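Local coordinates for protein DraIII (Deinococcus radiophilus, PDB 4L0K) that probably cleaves double-stranded DNA at specific sequences, as a type II restriction endonuclease of the His-Me finger superfamily, at residues G206-S209 / L210-Y214; L97-I100 / T101-I105; V39-S42 / K43-R47. One frame throughout, in Å; residues are numbered along the deposited sequence.

How the interactions relate
From the N terminus, interaction 3 comes first: 39-42 and 43-47 run from helix 39-44 through a break at His45 into helix 46-57. Interaction 2 follows where 97-100 leads into helix 99-107, and interaction 1 comes last, where the loop 206-209 after helix 199-205 starts the C-terminal helix 210-226. The three are in series, neither nested nor crossed, and each closes a turn within one continuous piece of chain. Interaction 3 lies on the opposite side of the chain's centre from the other two, its centre about 33 Å from that of interaction 1 and 34 Å from that of interaction 2. Interactions 1 and 2 have centres 25 Å apart and nearest atoms about 11 Å apart.

Interaction 1: G206-S209 / L210-Y214; sequences GNKS and LDEFY
A helix N-cap joins Ser209 to Glu212 where the loop after helix 199-205 turns into the long C-terminal helix 210-226. The two residues exchange bonds between side chain and backbone. Ser209 OG accepts from Glu212 N at 3.2 Å, and Glu212 OE2 receives Ser209 N at 3.1 Å along an almost straight N-H line (170°). That donor meets OE2 from above the carboxylate plane. Ser209 places OG between its own backbone N and carbonyl carbon (chi1 74°), facing the first turn, where Glu212 CD comes within 3.4 Å of it. Backbone closure follows as Phe213 N binds Ser209 O at 2.8 Å. Lys208 lays its aliphatic part along the turn, CD 4.1 Å from Phe213 CA and oblique to that ring, while its ammonium makes a cation-pi contact with Phe200 of the second subunit. Phe213 also packs on this Phe200, so the helix start borders the dimer interface. An alanine in place of Ser209 would probably leave Glu212 N without its side-chain acceptor and weaken the start of the helix. The reciprocal pair of bonds is the capping box, here at the N terminus of helix 210-226.

Interaction 2: L97-I100 / T101-I105; sequences LPEI and TRLKI
Pro98 O is approached by three donors of the following turn, each through a weak bond: Thr101 N at 3.0 Å, Arg102 N at 3.3 Å and Thr101 OG1 at 3.5 Å. Pro98 is the N-cap residue, and regular bonding sets in just after it, with Leu103 N reaching Glu99 O and Lys104 N reaching Ile100 O. Thr101 turns its two branches to different neighbours, its first torsion well off a staggered value (chi1 93°). CG2 meets Pro98 CG, 3.4 Å away, whereas OG1 lies against Leu97 CB at 3.2 Å. Leu97 crosses Thr101 at about a right angle and carries its CD1 on to Ile105 CD1 at 3.9 Å, an apolar contact spanning two turns. Ile100 and Lys104 run side by side in the same direction, with CG2 of Ile100 beside the ammonium NZ. Arg102 bends at chi3 (80°); its NH1 is joined through a water to Glu99 OE1, and its NH2 forms a salt bridge with Asp83. With this packing flanking it, the grip on the Pro98 carbonyl and the Thr101 contacts form the first turn of an alpha-helix, helix 99-107, begun by a proline at the N-cap.

Interaction 3: V39-S42 / K43-R47; sequences VSLS and KTHPR
Leu41 crosses Thr44 at about a right angle and His45 obliquely, presenting the same methyl to both: CD1 is 3.7 Å from Thr44 OG1 and 4.1 Å from His45 ND1. The leucine side chain reaches this place with CG anti to the backbone N (chi1 -162°), and it also packs on Ile48 and Ile52 of helix 46-57 and on Tyr127. Over this methyl the two polar groups join each other, Thr44 OG1 and His45 ND1 being hydrogen-bonded at 2.9 Å, which probably helps to set the turn of the imidazole; either atom could be the donor. Thr44 OG1 sits between its own backbone N and carbonyl carbon (chi1 60°), directed back at the preceding turn. Here helix 39-44 ends and helix 46-57 begins, so that His45 is both the first residue to leave the helix and the N-cap of the next: a helix break at one residue, with Pro46 first in the new helix. The turn before the break keeps its backbone bonds, Lys43 N to Val39 O and Thr44 N to Ser40 O. Pro46 sets CG 3.6 Å from Ser42 O, and a water bridges the two residues, donating to Pro46 O and bound weakly to Ser42 OG. Ser40 OG is hydrogen-bonded to Asp136 OD2, while Ser40 O packs against Lys43 CB at 3.3 Å.

Interaction 1: G206-S209 / L210-Y214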
loop_
_atom_site.group_PDB
_atom_site.type_symbol
_atom_site.label_atom_id
_atom_site.label_comp_id
_atom_site.label_asym_id
_atom_site.label_seq_id
_atom_site.Cartn_x
_atom_site.Cartn_y
_atom_site.Cartn_z
ATOM N N GLY A 206 3.229 -6.478 -2.028
ATOM C CA GLY A 206 3.395 -6.297 -0.589
ATOM C C GLY A 206 4.577 -7.034 0.029
ATOM O O GLY A 206 5.715 -6.883 -0.412
ATOM N N ASN A 207 4.314 -7.846 1.048
ATOM C CA ASN A 207 5.395 -8.556 1.741
ATOM C C ASN A 207 5.581 -9.990 1.254
ATOM O O ASN A 207 6.253 -10.792 1.901
ATOM C CB ASN A 207 5.171 -8.556 3.263
ATOM C CG ASN A 207 3.870 -9.263 3.672
ATOM O OD1 ASN A 207 3.196 -9.878 2.844
ATOM N ND2 ASN A 207 3.517 -9.174 4.958
ATOM N N LYS A 208 4.968 -10.320 0.124
ATOM C CA LYS A 208 5.109 -11.660 -0.444
ATOM C C LYS A 208 6.259 -11.740 -1.449
ATOM O O LYS A 208 6.597 -10.760 -2.118
ATOM C CB LYS A 208 3.794 -12.110 -1.116
ATOM C CG LYS A 208 2.602 -12.247 -0.151
ATOM C CD LYS A 208 1.436 -12.951 -0.828
ATOM C CE LYS A 208 0.204 -13.011 0.071
ATOM N NZ LYS A 208 0.404 -13.868 1.283
ATOM N N SER A 209 6.860 -12.911 -1.565
ATOM C CA SER A 209 7.782 -13.132 -2.666
ATOM C C SER A 209 6.954 -13.296 -3.932
ATOM O O SER A 209 5.724 -13.452 -3.879
ATOM C CB SER A 209 8.644 -14.371 -2.428
ATOM O OG SER A 209 7.894 -15.560 -2.615
ATOM N N LEU A 210 7.631 -13.274 -5.069
ATOM C CA LEU A 210 6.967 -13.418 -6.348
ATOM C C LEU A 210 6.182 -14.728 -6.385
ATOM O O LEU A 210 4.962 -14.732 -6.650
ATOM C CB LEU A 210 7.992 -13.375 -7.467
ATOM C CG LEU A 210 7.834 -12.209 -8.432
ATOM C CD1 LEU A 210 7.467 -10.944 -7.707
ATOM C CD2 LEU A 210 9.116 -12.008 -9.231
ATOM N N ASP A 211 6.874 -15.827 -6.086
ATOM C CA ASP A 211 6.262 -17.153 -6.116
ATOM C C ASP A 211 5.077 -17.259 -5.147
ATOM O O ASP A 211 4.051 -17.824 -5.501
ATOM C CB ASP A 211 7.290 -18.249 -5.822
ATOM C CG ASP A 211 8.382 -18.340 -6.888
ATOM O OD1 ASP A 211 8.217 -17.765 -7.989
ATOM O OD2 ASP A 211 9.413 -19.001 -6.627
ATOM N N GLU A 212 5.204 -16.710 -3.938
ATOM C CA GLU A 212 4.060 -16.701 -3.004
ATOM C C GLU A 212 2.916 -15.877 -3.574
ATOM O O GLU A 212 1.752 -16.215 -3.392
ATOM C CB GLU A 212 4.443 -16.151 -1.623
ATOM C CG GLU A 212 5.326 -17.075 -0.781
ATOM C CD GLU A 212 6.198 -16.300 0.202
ATOM O OE1 GLU A 212 7.138 -16.897 0.759
ATOM O OE2 GLU A 212 5.957 -15.089 0.409
ATOM N N PHE A 213 3.248 -14.787 -4.262
ATOM C CA PHE A 213 2.226 -13.868 -4.763
ATOM C C PHE A 213 1.412 -14.569 -5.861
ATOM O O PHE A 213 0.181 -14.452 -5.907
ATOM C CB PHE A 213 2.890 -12.596 -5.312
ATOM C CG PHE A 213 1.931 -11.449 -5.588
ATOM C CD1 PHE A 213 0.714 -11.351 -4.923
ATOM C CD2 PHE A 213 2.264 -10.463 -6.507
ATOM C CE1 PHE A 213 -0.156 -10.298 -5.172
ATOM C CE2 PHE A 213 1.400 -9.395 -6.755
ATOM C CZ PHE A 213 0.185 -9.316 -6.088
ATOM N N TYR A 214 2.119 -15.298 -6.733
ATOM C CA TYR A 214 1.509 -15.988 -7.881
ATOM C C TYR A 214 0.694 -17.151 -7.374
ATOM O O TYR A 214 -0.420 -17.378 -7.834
ATOM C CB TYR A 214 2.580 -16.505 -8.845
ATOM C CG TYR A 214 3.416 -15.426 -9.493
ATOM C CD1 TYR A 214 2.873 -14.180 -9.777
ATOM C CD2 TYR A 214 4.745 -15.648 -9.819
ATOM C CE1 TYR A 214 3.617 -13.190 -10.367
ATOM C CE2 TYR A 214 5.499 -14.655 -10.420
ATOM C CZ TYR A 214 4.922 -13.426 -10.684
ATOM O OH TYR A 214 5.652 -12.425 -11.265
#

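Interaction 2: L97-I100 / T101-I105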
loop_
_atom_site.group_PDB
_atom_site.type_symbol
_atom_site.label_atom_id
_atom_site.label_comp_id
_atom_site.label_asym_id
_atom_site.label_seq_id
_atom_site.Cartn_x
_atom_site.Cartn_y
_atom_site.Cartn_z
ATOM N N LEU A 97 14.622 7.877 18.871
ATOM C CA LEU A 97 13.554 7.549 17.926
ATOM C C LEU A 97 12.642 6.475 18.498
ATOM O O LEU A 97 13.087 5.648 19.287
ATOM C CB LEU A 97 14.149 7.068 16.599
ATOM C CG LEU A 97 15.307 7.906 16.034
ATOM C CD1 LEU A 97 15.807 7.341 14.712
ATOM C CD2 LEU A 97 14.922 9.377 15.874
ATOM N N PRO A 98 11.353 6.498 18.123
ATOM C CA PRO A 98 10.437 5.440 18.571
ATOM C C PRO A 98 10.768 4.080 17.952
ATOM O O PRO A 98 11.387 4.016 16.884
ATOM C CB PRO A 98 9.062 5.933 18.101
ATOM C CG PRO A 98 9.344 6.933 17.037
ATOM C CD PRO A 98 10.652 7.566 17.387
ATOM N N GLU A 99 10.353 3.013 18.631
ATOM C CA GLU A 99 10.697 1.644 18.258
ATOM C C GLU A 99 10.468 1.348 16.781
ATOM O O GLU A 99 11.298 0.708 16.126
ATOM C CB GLU A 99 9.898 0.667 19.117
ATOM C CG GLU A 99 9.966 -0.780 18.668
ATOM C CD GLU A 99 10.417 -1.708 19.783
ATOM O OE1 GLU A 99 11.353 -1.327 20.525
ATOM O OE2 GLU A 99 9.834 -2.808 19.924
ATOM N N ILE A 100 9.351 1.843 16.259
ATOM C CA ILE A 100 8.931 1.551 14.897
ATOM C C ILE A 100 9.878 2.142 13.852
ATOM O O ILE A 100 10.170 1.505 12.840
ATOM C CB ILE A 100 7.480 2.016 14.655
ATOM C CG1 ILE A 100 6.522 1.106 15.418
ATOM C CG2 ILE A 100 7.129 2.018 13.168
ATOM C CD1 ILE A 100 5.068 1.508 15.278
ATOM N N THR A 101 10.373 3.349 14.093
ATOM C CA THR A 101 11.304 3.938 13.134
ATOM C C THR A 101 12.681 3.265 13.162
ATOM O O THR A 101 13.344 3.182 12.132
ATOM C CB THR A 101 11.402 5.480 13.269
ATOM O OG1 THR A 101 12.487 5.843 14.134
ATOM C CG2 THR A 101 10.092 6.037 13.800
ATOM N N ARG A 102 13.095 2.764 14.327
ATOM C CA ARG A 102 14.313 1.950 14.424
ATOM C C ARG A 102 14.126 0.652 13.630
ATOM O O ARG A 102 14.985 0.264 12.825
ATOM C CB ARG A 102 14.647 1.619 15.886
ATOM C CG ARG A 102 14.767 2.824 16.813
ATOM C CD ARG A 102 14.846 2.384 18.271
ATOM N NE ARG A 102 16.189 1.937 18.639
ATOM C CZ ARG A 102 16.552 1.581 19.869
ATOM N NH1 ARG A 102 15.673 1.621 20.859
ATOM N NH2 ARG A 102 17.799 1.187 20.110
ATOM N N LEU A 103 12.993 -0.005 13.857
ATOM C CA LEU A 103 12.641 -1.206 13.114
ATOM C C LEU A 103 12.659 -1.013 11.592
ATOM O O LEU A 103 13.293 -1.785 10.867
ATOM C CB LEU A 103 11.288 -1.739 13.576
ATOM C CG LEU A 103 11.398 -2.962 14.492
ATOM C CD1 LEU A 103 12.541 -2.792 15.497
ATOM C CD2 LEU A 103 10.076 -3.227 15.206
ATOM N N LYS A 104 11.982 0.019 11.110
ATOM C CA LYS A 104 11.967 0.278 9.672
ATOM C C LYS A 104 13.352 0.647 9.110
ATOM O O LYS A 104 13.739 0.190 8.001
ATOM C CB LYS A 104 10.895 1.315 9.317
ATOM C CG LYS A 104 9.521 0.678 9.147
ATOM C CD LYS A 104 8.386 1.634 9.465
ATOM C CE LYS A 104 7.061 0.882 9.513
ATOM N NZ LYS A 104 5.924 1.768 9.887
ATOM N N ILE A 105 14.100 1.447 9.882
ATOM C CA ILE A 105 15.480 1.759 9.512
ATOM C C ILE A 105 16.293 0.466 9.311
ATOM O O ILE A 105 16.965 0.305 8.292
ATOM C CB ILE A 105 16.170 2.670 10.535
ATOM C CG1 ILE A 105 15.669 4.104 10.386
ATOM C CG2 ILE A 105 17.672 2.683 10.311
ATOM C CD1 ILE A 105 16.045 5.000 11.558
HETATM O O HOH W 1 12.851 1.057 20.857
#

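Interaction 3: V39-S42 / K43-R47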
loop_
_atom_site.group_PDB
_atom_site.type_symbol
_atom_site.label_atom_id
_atom_site.label_comp_id
_atom_site.label_asym_id
_atom_site.label_seq_id
_atom_site.Cartn_x
_atom_site.Cartn_y
_atom_site.Cartn_z
ATOM N N VAL A 39 27.319 7.594 -16.061
ATOM C CA VAL A 39 27.687 8.893 -16.635
ATOM C C VAL A 39 26.801 9.269 -17.832
ATOM O O VAL A 39 26.102 10.282 -17.799
ATOM C CB VAL A 39 29.210 9.002 -16.977
ATOM C CG1 VAL A 39 29.491 10.271 -17.763
ATOM C CG2 VAL A 39 30.049 8.980 -15.703
ATOM N N SER A 40 26.785 8.427 -18.857
ATOM C CA SER A 40 25.920 8.660 -20.015
ATOM C C SER A 40 24.458 8.842 -19.616
ATOM O O SER A 40 23.785 9.758 -20.118
ATOM C CB SER A 40 26.044 7.529 -21.029
ATOM O OG SER A 40 27.380 7.405 -21.479
ATOM N N LEU A 41 23.971 8.011 -18.695
ATOM C CA LEU A 41 22.562 8.124 -18.333
ATOM C C LEU A 41 22.304 9.487 -17.673
ATOM O O LEU A 41 21.292 10.142 -17.971
ATOM C CB LEU A 41 22.094 6.957 -17.454
ATOM C CG LEU A 41 20.569 6.772 -17.406
ATOM C CD1 LEU A 41 20.025 6.502 -18.810
ATOM C CD2 LEU A 41 20.208 5.648 -16.471
ATOM N N SER A 42 23.256 9.931 -16.840
ATOM C CA SER A 42 23.173 11.255 -16.207
ATOM C C SER A 42 23.157 12.350 -17.259
ATOM O O SER A 42 22.537 13.399 -17.090
ATOM C CB SER A 42 24.365 11.508 -15.282
ATOM O OG SER A 42 24.136 11.001 -13.985
ATOM N N LYS A 43 23.853 12.102 -18.355
ATOM C CA LYS A 43 23.890 13.079 -19.421
ATOM C C LYS A 43 22.543 13.081 -20.158
ATOM O O LYS A 43 22.043 14.150 -20.507
ATOM C CB LYS A 43 25.070 12.800 -20.365
ATOM C CG LYS A 43 25.307 13.861 -21.403
ATOM C CD LYS A 43 25.650 13.236 -22.748
ATOM C CE LYS A 43 26.815 12.273 -22.648
ATOM N NZ LYS A 43 26.631 11.128 -23.575
ATOM N N THR A 44 21.935 11.898 -20.346
ATOM C CA THR A 44 20.707 11.808 -21.150
ATOM C C THR A 44 19.400 11.889 -20.354
ATOM O O THR A 44 18.394 12.415 -20.849
ATOM C CB THR A 44 20.645 10.514 -21.973
ATOM O OG1 THR A 44 20.671 9.383 -21.084
ATOM C CG2 THR A 44 21.810 10.448 -22.963
ATOM N N HIS A 45 19.403 11.343 -19.141
ATOM C CA HIS A 45 18.201 11.333 -18.310
ATOM C C HIS A 45 18.541 11.549 -16.856
ATOM O O HIS A 45 18.579 10.580 -16.079
ATOM C CB HIS A 45 17.453 10.005 -18.439
ATOM C CG HIS A 45 16.947 9.729 -19.817
ATOM N ND1 HIS A 45 17.764 9.270 -20.830
ATOM C CD2 HIS A 45 15.708 9.841 -20.353
ATOM C CE1 HIS A 45 17.052 9.127 -21.933
ATOM N NE2 HIS A 45 15.802 9.469 -21.670
ATOM N N PRO A 46 18.762 12.818 -16.472
ATOM C CA PRO A 46 19.253 13.138 -15.125
ATOM C C PRO A 46 18.397 12.517 -14.019
ATOM O O PRO A 46 18.936 11.873 -13.119
ATOM C CB PRO A 46 19.202 14.675 -15.078
ATOM C CG PRO A 46 19.360 15.094 -16.517
ATOM C CD PRO A 46 18.643 14.015 -17.327
ATOM N N ARG A 47 17.085 12.696 -14.075
ATOM C CA ARG A 47 16.238 12.147 -13.009
ATOM C C ARG A 47 16.215 10.619 -12.961
ATOM O O ARG A 47 16.054 10.037 -11.893
ATOM C CB ARG A 47 14.833 12.737 -13.024
ATOM C CG ARG A 47 14.818 14.157 -12.441
ATOM C CD ARG A 47 13.501 14.893 -12.685
ATOM N NE ARG A 47 13.469 16.149 -11.942
ATOM C CZ ARG A 47 12.740 17.212 -12.274
ATOM N NH1 ARG A 47 11.974 17.181 -13.357
ATOM N NH2 ARG A 47 12.782 18.313 -11.523
HETATM O O HOH W 2 21.754 12.623 -12.367
#